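Local coordinates for chorismate mutase and shikimate 5-dehydrogenase fusion protein (Clostridium acetobutylicum, PDB 3FBT) that probably catalyses the reversible NADPH-linked reduction of 3-dehydroshikimate to shikimate, this chain being the shikimate dehydrogenase part of a fusion with chorismate mutase, at residues Phe207-Asp212 with Gly230-Asn235; Val126-Gly131 with Ile169-Leu174. All blocks are in the same frame, centred on the assembly; numbering follows the deposited sequence.

Contact 1 (Phe207-Asp212 with Gly230-Asn235)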
ATOM      1  N   PHE A 207      -5.750  20.529  41.640  1.00 49.41           N
ATOM      2  CA  PHE A 207      -6.434  19.278  41.224  1.00 47.75           C
ATOM      3  C   PHE A 207      -5.644  18.155  41.812  1.00 48.10           C
ATOM      4  O   PHE A 207      -4.534  18.361  42.230  1.00 47.17           O
ATOM      5  CB  PHE A 207      -6.472  19.207  39.679  1.00 47.25           C
ATOM      6  CG  PHE A 207      -7.395  20.209  39.073  1.00 44.00           C
ATOM      7  CD1 PHE A 207      -8.664  19.845  38.671  1.00 45.05           C
ATOM      8  CD2 PHE A 207      -7.018  21.539  38.959  1.00 41.86           C
ATOM      9  CE1 PHE A 207      -9.536  20.782  38.149  1.00 43.03           C
ATOM     10  CE2 PHE A 207      -7.884  22.474  38.433  1.00 38.61           C
ATOM     11  CZ  PHE A 207      -9.124  22.098  38.037  1.00 42.44           C
ATOM     12  N   SER A 208      -6.160  16.947  41.829  1.00 50.34           N
ATOM     13  CA  SER A 208      -5.267  15.874  42.301  1.00 52.49           C
ATOM     14  C   SER A 208      -4.733  14.927  41.201  1.00 52.72           C
ATOM     15  O   SER A 208      -3.930  14.064  41.498  1.00 53.83           O
ATOM     16  CB  SER A 208      -5.948  15.090  43.381  1.00 52.65           C
ATOM     17  OG  SER A 208      -7.149  14.619  42.836  1.00 56.09           O
ATOM     18  N   SER A 209      -5.178  15.086  39.946  1.00 52.38           N
ATOM     19  CA  SER A 209      -4.545  14.430  38.776  1.00 50.83           C
ATOM     20  C   SER A 209      -4.462  15.342  37.525  1.00 50.80           C
ATOM     21  O   SER A 209      -5.433  16.001  37.173  1.00 50.28           O
ATOM     22  CB  SER A 209      -5.350  13.231  38.411  1.00 51.33           C
ATOM     23  OG  SER A 209      -5.134  12.250  39.362  1.00 52.63           O
ATOM     24  N   ALA A 210      -3.304  15.371  36.868  1.00 48.31           N
ATOM     25  CA  ALA A 210      -3.129  16.113  35.683  1.00 46.53           C
ATOM     26  C   ALA A 210      -2.930  15.083  34.578  1.00 46.18           C
ATOM     27  O   ALA A 210      -2.004  14.302  34.723  1.00 47.24           O
ATOM     28  CB  ALA A 210      -1.873  16.956  35.807  1.00 44.94           C
ATOM     29  N   VAL A 211      -3.754  15.091  33.508  1.00 44.47           N
ATOM     30  CA  VAL A 211      -3.599  14.223  32.304  1.00 43.56           C
ATOM     31  C   VAL A 211      -3.334  15.116  31.047  1.00 43.28           C
ATOM     32  O   VAL A 211      -4.192  15.918  30.665  1.00 41.29           O
ATOM     33  CB  VAL A 211      -4.889  13.341  32.019  1.00 42.76           C
ATOM     34  CG1 VAL A 211      -4.689  12.283  30.810  1.00 41.43           C
ATOM     35  CG2 VAL A 211      -5.365  12.588  33.250  1.00 45.21           C
ATOM     36  N   ASP A 212      -2.174  15.007  30.426  1.00 43.48           N
ATOM     37  CA  ASP A 212      -1.942  15.655  29.134  1.00 44.66           C
ATOM     38  C   ASP A 212      -2.018  14.625  27.994  1.00 44.49           C
ATOM     39  O   ASP A 212      -1.396  13.585  28.056  1.00 45.33           O
ATOM     40  CB  ASP A 212      -0.568  16.290  29.088  1.00 44.49           C
ATOM     41  CG  ASP A 212      -0.499  17.428  28.068  1.00 47.61           C
ATOM     42  OD1 ASP A 212      -1.284  17.382  27.101  1.00 47.05           O
ATOM     43  OD2 ASP A 212       0.298  18.407  28.265  1.00 49.13           O
ATOM     44  N   GLY A 230       2.712  18.262  43.552  1.00 57.99           N
ATOM     45  CA  GLY A 230       2.289  17.034  44.187  1.00 56.75           C
ATOM     46  C   GLY A 230       1.137  16.374  43.499  1.00 56.77           C
ATOM     47  O   GLY A 230       0.550  15.434  44.045  1.00 56.86           O
ATOM     48  N   VAL A 231       0.813  16.823  42.283  1.00 56.19           N
ATOM     49  CA  VAL A 231      -0.333  16.253  41.532  1.00 55.60           C
ATOM     50  C   VAL A 231       0.104  15.081  40.625  1.00 54.89           C
ATOM     51  O   VAL A 231       1.058  15.226  39.864  1.00 53.59           O
ATOM     52  CB  VAL A 231      -1.101  17.342  40.632  1.00 55.49           C
ATOM     53  CG1 VAL A 231      -2.440  16.784  40.148  1.00 55.87           C
ATOM     54  CG2 VAL A 231      -1.327  18.634  41.383  1.00 55.27           C
ATOM     55  N   LYS A 232      -0.584  13.943  40.701  1.00 54.48           N
ATOM     56  CA  LYS A 232      -0.253  12.836  39.791  1.00 54.36           C
ATOM     57  C   LYS A 232      -0.276  13.303  38.335  1.00 54.61           C
ATOM     58  O   LYS A 232      -1.250  13.944  37.866  1.00 53.06           O
ATOM     59  CB  LYS A 232      -1.214  11.666  39.940  1.00 55.39           C
ATOM     60  CG  LYS A 232      -0.943  10.618  38.836  1.00 55.09           C
ATOM     61  CD  LYS A 232      -1.481   9.260  39.137  1.00 56.28           C
ATOM     62  CE  LYS A 232      -2.890   9.332  39.670  1.00 58.51           C
ATOM     63  NZ  LYS A 232      -3.279   7.970  40.202  1.00 53.94           N
ATOM     64  N   ALA A 233       0.793  12.984  37.614  1.00 53.35           N
ATOM     65  CA  ALA A 233       0.975  13.482  36.280  1.00 52.08           C
ATOM     66  C   ALA A 233       0.975  12.312  35.297  1.00 51.67           C
ATOM     67  O   ALA A 233       1.704  11.340  35.516  1.00 51.68           O
ATOM     68  CB  ALA A 233       2.304  14.265  36.196  1.00 51.30           C
ATOM     69  N   VAL A 234       0.178  12.404  34.224  1.00 49.47           N
ATOM     70  CA  VAL A 234       0.143  11.379  33.149  1.00 46.96           C
ATOM     71  C   VAL A 234       0.249  12.035  31.754  1.00 46.40           C
ATOM     72  O   VAL A 234      -0.601  12.889  31.425  1.00 44.78           O
ATOM     73  CB  VAL A 234      -1.189  10.674  33.152  1.00 47.30           C
ATOM     74  CG1 VAL A 234      -1.091   9.326  32.442  1.00 45.82           C
ATOM     75  CG2 VAL A 234      -1.692  10.504  34.586  1.00 49.06           C
ATOM     76  N   ASN A 235       1.262  11.671  30.946  1.00 44.59           N
ATOM     77  CA  ASN A 235       1.327  12.132  29.520  1.00 43.61           C
ATOM     78  C   ASN A 235       0.589  11.154  28.578  1.00 42.79           C
ATOM     79  O   ASN A 235       0.090  10.176  29.040  1.00 42.57           O
ATOM     80  CB  ASN A 235       2.739  12.336  29.036  1.00 42.96           C
ATOM     81  CG  ASN A 235       3.508  11.016  28.889  1.00 46.13           C
ATOM     82  OD1 ASN A 235       2.926   9.968  28.607  1.00 46.23           O
ATOM     83  ND2 ASN A 235       4.814  11.064  29.122  1.00 47.55           N
TER
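This is the last beta-alpha-beta unit of the Rossmann-type NADP domain. Strand 209-212 leads through a loop to helix 221-228, and the chain returns as strand 232-234, parallel to the first at 11°. G230 ends the helix in a Schellman motif with positive phi (85°). V231 follows, turned toward the neighbouring strand. V231 CG2 lies 3.3 Å from the carbonyl O of F207, and CG1 is anti to the backbone N, on the side of A210 CB. K232 opens the ladder. Its N-H makes only a weak bond to S208 O, but K232 O accepts from A210 N at 2.7 Å, almost perfectly straight (179°). Its side chain shares a face with S209. The chain bends at chi3, which lays K232 CE 3.7 Å from S209 OG; from there it runs extended to NZ, which bonds the carbonyls of F116 and R117. A233 pairs with A210 on the opposite face, where A210 packs on A226 of the connecting helix. V234 bonds both ways: V234 N donates to A210 O at 2.9 Å, and its O accepts from D212 N. Its side chain shares a face with that of V211, and both touch M112 of helix 105-115. N235 turns away, its ND2 bonded to V218 O. Across from it in register, D212 sends its carboxylate away, OD1 to N184 and the N-H of I214, OD2 to T220. The ladder's last rung is D212 N to V234 O, 2.8 Å long.

Contact 2 (Val126-Gly131 with Ile169-Leu174). With SO4 (sulfate ion), chain E.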
ATOM      1  N   VAL A 126     -12.181  18.352  34.605  1.00 41.60           N
ATOM      2  CA  VAL A 126     -11.982  19.542  33.827  1.00 42.80           C
ATOM      3  C   VAL A 126     -11.224  19.316  32.528  1.00 40.42           C
ATOM      4  O   VAL A 126     -10.078  18.910  32.525  1.00 42.10           O
ATOM      5  CB  VAL A 126     -11.283  20.662  34.698  1.00 41.14           C
ATOM      6  CG1 VAL A 126     -10.911  21.833  33.822  1.00 42.46           C
ATOM      7  CG2 VAL A 126     -12.284  21.101  35.784  1.00 43.60           C
ATOM      8  N   VAL A 127     -11.852  19.618  31.421  1.00 40.85           N
ATOM      9  CA  VAL A 127     -11.180  19.466  30.119  1.00 40.01           C
ATOM     10  C   VAL A 127     -10.726  20.782  29.509  1.00 39.48           C
ATOM     11  O   VAL A 127     -11.534  21.732  29.342  1.00 39.17           O
ATOM     12  CB  VAL A 127     -12.119  18.750  29.097  1.00 41.64           C
ATOM     13  CG1 VAL A 127     -11.387  18.487  27.756  1.00 41.22           C
ATOM     14  CG2 VAL A 127     -12.694  17.507  29.655  1.00 37.60           C
ATOM     15  N   LEU A 128      -9.452  20.836  29.117  1.00 39.96           N
ATOM     16  CA  LEU A 128      -8.922  22.024  28.478  1.00 39.98           C
ATOM     17  C   LEU A 128      -8.922  21.929  26.962  1.00 40.22           C
ATOM     18  O   LEU A 128      -8.305  21.009  26.394  1.00 40.16           O
ATOM     19  CB  LEU A 128      -7.501  22.321  28.933  1.00 39.69           C
ATOM     20  CG  LEU A 128      -7.299  22.194  30.448  1.00 42.56           C
ATOM     21  CD1 LEU A 128      -5.807  22.431  30.705  1.00 39.97           C
ATOM     22  CD2 LEU A 128      -8.176  23.117  31.183  1.00 38.04           C
ATOM     23  N   GLY A 129      -9.584  22.891  26.318  1.00 40.67           N
ATOM     24  CA  GLY A 129      -9.830  22.891  24.869  1.00 40.78           C
ATOM     25  C   GLY A 129     -11.033  22.095  24.364  1.00 43.41           C
ATOM     26  O   GLY A 129     -11.512  21.150  24.987  1.00 41.48           O
ATOM     27  N   SER A 130     -11.507  22.466  23.183  1.00 44.70           N
ATOM     28  CA  SER A 130     -12.667  21.824  22.571  1.00 46.53           C
ATOM     29  C   SER A 130     -12.426  21.078  21.283  1.00 47.49           C
ATOM     30  O   SER A 130     -13.375  20.544  20.727  1.00 50.26           O
ATOM     31  CB  SER A 130     -13.695  22.893  22.258  1.00 46.02           C
ATOM     32  OG  SER A 130     -13.098  23.812  21.372  1.00 45.48           O
ATOM     33  N   GLY A 131     -11.201  21.092  20.767  1.00 48.81           N
ATOM     34  CA  GLY A 131     -10.814  20.280  19.619  1.00 48.54           C
ATOM     35  C   GLY A 131      -9.861  19.118  19.912  1.00 49.27           C
ATOM     36  O   GLY A 131      -9.761  18.596  21.036  1.00 46.53           O
ATOM     37  N   ILE A 169     -16.768  27.049  30.181  1.00 40.86           N
ATOM     38  CA  ILE A 169     -16.321  28.203  30.929  1.00 41.94           C
ATOM     39  C   ILE A 169     -15.082  28.778  30.281  1.00 41.47           C
ATOM     40  O   ILE A 169     -14.430  28.096  29.449  1.00 39.87           O
ATOM     41  CB  ILE A 169     -16.099  27.860  32.458  1.00 42.22           C
ATOM     42  CG1 ILE A 169     -14.934  26.914  32.649  1.00 41.77           C
ATOM     43  CG2 ILE A 169     -17.416  27.314  33.034  1.00 42.12           C
ATOM     44  CD1 ILE A 169     -14.580  26.587  34.196  1.00 37.84           C
ATOM     45  N   SER A 170     -14.748  30.009  30.657  1.00 41.99           N
ATOM     46  CA  SER A 170     -13.510  30.639  30.190  1.00 42.80           C
ATOM     47  C   SER A 170     -12.317  30.329  31.047  1.00 43.24           C
ATOM     48  O   SER A 170     -12.437  29.835  32.198  1.00 42.07           O
ATOM     49  CB  SER A 170     -13.679  32.173  30.163  1.00 45.68           C
ATOM     50  OG  SER A 170     -13.956  32.677  31.464  1.00 47.06           O
ATOM     51  N   TYR A 171     -11.135  30.628  30.518  1.00 43.35           N
ATOM     52  CA  TYR A 171      -9.970  30.356  31.287  1.00 45.23           C
ATOM     53  C   TYR A 171      -9.999  31.208  32.567  1.00 47.77           C
ATOM     54  O   TYR A 171      -9.544  30.768  33.667  1.00 47.58           O
ATOM     55  CB  TYR A 171      -8.694  30.527  30.469  1.00 45.03           C
ATOM     56  CG  TYR A 171      -8.390  29.272  29.640  1.00 45.56           C
ATOM     57  CD1 TYR A 171      -7.587  28.278  30.133  1.00 41.23           C
ATOM     58  CD2 TYR A 171      -8.982  29.067  28.386  1.00 42.75           C
ATOM     59  CE1 TYR A 171      -7.347  27.133  29.418  1.00 43.04           C
ATOM     60  CE2 TYR A 171      -8.731  27.917  27.658  1.00 41.67           C
ATOM     61  CZ  TYR A 171      -7.901  26.960  28.162  1.00 42.32           C
ATOM     62  OH  TYR A 171      -7.689  25.788  27.452  1.00 41.82           O
ATOM     63  N   ASP A 172     -10.571  32.398  32.445  1.00 48.26           N
ATOM     64  CA  ASP A 172     -10.739  33.236  33.619  1.00 51.09           C
ATOM     65  C   ASP A 172     -11.572  32.590  34.687  1.00 50.66           C
ATOM     66  O   ASP A 172     -11.210  32.633  35.826  1.00 52.29           O
ATOM     67  CB  ASP A 172     -11.419  34.546  33.262  1.00 51.02           C
ATOM     68  CG  ASP A 172     -10.606  35.358  32.369  1.00 55.95           C
ATOM     69  OD1 ASP A 172      -9.368  35.477  32.592  1.00 62.39           O
ATOM     70  OD2 ASP A 172     -11.212  35.861  31.390  1.00 66.45           O
ATOM     71  N   GLU A 173     -12.720  32.048  34.322  1.00 51.18           N
ATOM     72  CA  GLU A 173     -13.582  31.380  35.283  1.00 51.43           C
ATOM     73  C   GLU A 173     -12.911  30.153  35.918  1.00 50.99           C
ATOM     74  O   GLU A 173     -13.281  29.727  37.028  1.00 51.11           O
ATOM     75  CB  GLU A 173     -14.865  30.951  34.583  1.00 51.34           C
ATOM     76  CG  GLU A 173     -15.662  32.091  33.914  1.00 55.37           C
ATOM     77  CD  GLU A 173     -16.862  31.534  33.166  1.00 61.78           C
ATOM     78  OE1 GLU A 173     -16.693  31.082  32.008  1.00 62.32           O
ATOM     79  OE2 GLU A 173     -17.968  31.467  33.759  1.00 64.56           O
ATOM     80  N   LEU A 174     -11.936  29.587  35.225  1.00 49.52           N
ATOM     81  CA  LEU A 174     -11.385  28.311  35.660  1.00 49.02           C
ATOM     82  C   LEU A 174     -10.540  28.632  36.863  1.00 50.43           C
ATOM     83  O   LEU A 174     -10.425  27.830  37.784  1.00 50.50           O
ATOM     84  CB  LEU A 174     -10.461  27.715  34.588  1.00 47.48           C
ATOM     85  CG  LEU A 174      -9.591  26.518  35.022  1.00 45.18           C
ATOM     86  CD1 LEU A 174     -10.480  25.305  35.384  1.00 43.03           C
ATOM     87  CD2 LEU A 174      -8.655  26.127  33.941  1.00 46.63           C
TER
HETATM   88  S   SO4 E   2     -10.540  26.290  22.372  1.00 50.44           S
HETATM   89  O1  SO4 E   2      -9.978  27.104  23.487  1.00 46.81           O
HETATM   90  O2  SO4 E   2     -10.191  27.153  21.241  1.00 54.27           O
HETATM   91  O3  SO4 E   2      -9.836  25.007  22.188  1.00 51.84           O
HETATM   92  O4  SO4 E   2     -11.955  25.963  22.467  1.00 41.87           O
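The turn G129-G131 is part of the predicted NADP(+) site, and here it holds a sulfate, probably from the crystallisation liquor. The S130 N-H donates to sulfate O3, with S130 N 3.2 Å away. The hydroxyl of the same residue reaches further round the ion, S130 OG to sulfate O4 at 2.7 Å. S130 OG sits between its backbone N and carbonyl carbon (chi1 60°), so both groups grip the same ion. T153 and R154 bind it too. G129 leads into the turn with positive phi. This strand-turn-helix, with glycines at 129 and 131, fits the GxGxxA pattern of a Rossmann fold; strand 124-128 is inside the parallel sheet and 167-170 is at its edge. The other segment leaves that edge strand and starts helix 171-174. Its first turn is fixed by a capping box. S170 OG accepts the N-H of E173. E173 OE1 takes both the N-H and the OG of S170 on its anti lone pair, with S170 N at 2.6 Å. The helix packs on the inner strand by apolar tips. L174 CG is anti to its backbone N (chi1 168°). L174 CD1 lies 3.8 Å from V126 CG1, and L174 CD2 lies 4.1 Å from L128 CD2, the two leucines crossing at about a right angle. Y171 extends its ring toward the turn. Y171 OH is 3.8 Å from L128 CB and 3.6 Å from G129 N, without a hydrogen bond to that N-H. Sulfate O1 lies at the ring edge, near the ring plane.

In the fold
Both contacts belong to the six-stranded parallel sheet of the NADP domain. Contact 1 joins its last two strands, 209-212 and 232-234. Contact 2 reaches over strand 148-153, from inner strand 124-128 to the chain leaving edge strand 167-170. Their centres are 16 Å apart. They touch directly where the ring of F207 meets V126, F207 CE1 to V126 CG2 at 3.6 Å. Strand 181-184 lies between strands 124-128 and 209-212 and bonds to both. Each contact also borders the predicted NADP(+) site: contact 2 holds its glycine-rich turn, and contact 1 runs into L213 and G236. The side chains of L128 and L213 are about 9 Å apart.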